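Local coordinates for A-type flavoprotein (PDB 2Q9U), which scavenges O2 in the parasite Giardia intestinalis as a flavodiiron protein, joining a flavodoxin-like FMN domain to a beta-lactamase-like diiron domain, at the interface of chains A and B. Coordinates in Å, arbitrary orientation; residue numbers count along the deposited sequence, not the author numbering. Chains: chain A/B, A-type flavoprotein.

The interface of chains A and B. Residues chain A 206, 332, 335-336; chain B 318-319.
With CG anti to its own carbonyl carbon and beside the backbone N (chi1 -54°), B:Asn319 points its carboxamide at the C-terminal end of helix 324-336 of chain A, where A:Leu336, its CG likewise beside the backbone N (chi1 -70°), turns a methyl toward it. Two leucine methyls lie over one face of the carboxamide. A:Leu336 CD2 sits above the nitrogen half, 3.5 Å from B:Asn319 ND2, with CG of the same leucine also close by. Over the other half of the same face A:Leu206 CD2 reaches the amide oxygen, 3.5 Å from B:Asn319 OD1, while CD1 only brushes the asparagine CB. Both leucine side chains run obliquely to that of the asparagine. On the same side, beside the root of the side chain, the backbone of A:Gly335 packs against the asparagine: its O lies 3.6 Å from B:Asn319 CB, and its bare CA meets B:Asn319 O at 3.5 Å. The polar link is made through a water. The N-H of B:Asn319 ND2 donates to it over 3.0 Å at a fairly straight 161°, and the water lies 2.8 Å from A:Tyr332 O, a backbone carbonyl near the helix end. This bridge probably helps fix which way round the amide sits, nitrogen toward the helix. The ring of A:Tyr332 makes a looser boundary, its CE1 4.5 Å from B:Leu318 CD2, and one of its faces is covered toward the rim by A:Leu336 CD1. No direct polar bond joins the chains here; the patch is mainly van der Waals packing around one asparagine tip, repeated by its two-fold twin. The FMN-binding loop of B:Asn319 thus touches both the beta-lactamase-like part of chain A, through A:Leu206, and its flavodoxin-like part. In the head-to-tail dimer of flavodiiron proteins, this may help keep the FMN of one subunit in register with the diiron site of the other for electron transfer.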
loop_
_atom_site.group_PDB
_atom_site.type_symbol
_atom_site.label_atom_id
_atom_site.label_comp_id
_atom_site.label_asym_id
_atom_site.label_seq_id
_atom_site.Cartn_x
_atom_site.Cartn_y
_atom_site.Cartn_z
ATOM N N LEU A 206 -8.938 -25.036 9.538
ATOM C CA LEU A 206 -8.437 -26.135 10.371
ATOM C C LEU A 206 -9.543 -26.820 11.206
ATOM O O LEU A 206 -9.245 -27.749 11.988
ATOM C CB LEU A 206 -7.311 -25.657 11.307
ATOM C CG LEU A 206 -7.580 -24.634 12.424
ATOM C CD1 LEU A 206 -6.398 -24.592 13.364
ATOM C CD2 LEU A 206 -7.838 -23.202 11.906
ATOM N N TYR A 332 1.060 -19.788 7.017
ATOM C CA TYR A 332 -0.369 -19.525 7.055
ATOM C C TYR A 332 -1.130 -20.765 6.589
ATOM O O TYR A 332 -2.079 -21.213 7.260
ATOM C CB TYR A 332 -0.718 -18.335 6.150
ATOM C CG TYR A 332 -2.081 -17.767 6.430
ATOM C CD1 TYR A 332 -2.479 -17.446 7.740
ATOM C CD2 TYR A 332 -2.976 -17.544 5.407
ATOM C CE1 TYR A 332 -3.764 -16.892 7.981
ATOM C CE2 TYR A 332 -4.228 -16.975 5.637
ATOM C CZ TYR A 332 -4.615 -16.648 6.926
ATOM O OH TYR A 332 -5.884 -16.089 7.157
ATOM N N GLY A 335 -0.924 -23.684 9.123
ATOM C CA GLY A 335 -1.808 -23.444 10.276
ATOM C C GLY A 335 -3.255 -23.760 9.933
ATOM O O GLY A 335 -4.017 -24.280 10.766
ATOM N N LEU A 336 -3.648 -23.440 8.708
ATOM C CA LEU A 336 -5.025 -23.662 8.264
ATOM C C LEU A 336 -5.291 -25.049 7.681
ATOM O O LEU A 336 -6.430 -25.363 7.396
ATOM C CB LEU A 336 -5.453 -22.537 7.283
ATOM C CG LEU A 336 -5.654 -21.149 7.922
ATOM C CD1 LEU A 336 -5.604 -20.030 6.849
ATOM C CD2 LEU A 336 -6.932 -21.054 8.762
ATOM N N LEU B 318 -1.745 -17.838 16.413
ATOM C CA LEU B 318 -2.717 -17.854 15.336
ATOM C C LEU B 318 -2.659 -19.237 14.704
ATOM O O LEU B 318 -1.608 -19.622 14.160
ATOM C CB LEU B 318 -2.379 -16.772 14.302
ATOM C CG LEU B 318 -3.296 -16.652 13.062
ATOM C CD1 LEU B 318 -4.770 -16.386 13.444
ATOM C CD2 LEU B 318 -2.770 -15.545 12.115
ATOM N N ASN B 319 -3.764 -19.982 14.810
ATOM C CA ASN B 319 -3.892 -21.318 14.210
ATOM C C ASN B 319 -2.711 -22.196 14.575
ATOM O O ASN B 319 -2.055 -22.759 13.691
ATOM C CB ASN B 319 -4.042 -21.222 12.681
ATOM C CG ASN B 319 -5.197 -20.306 12.263
ATOM O OD1 ASN B 319 -6.238 -20.290 12.906
ATOM N ND2 ASN B 319 -4.993 -19.531 11.207
HETATM O O HOH W 1 -2.484 -20.302 9.833
#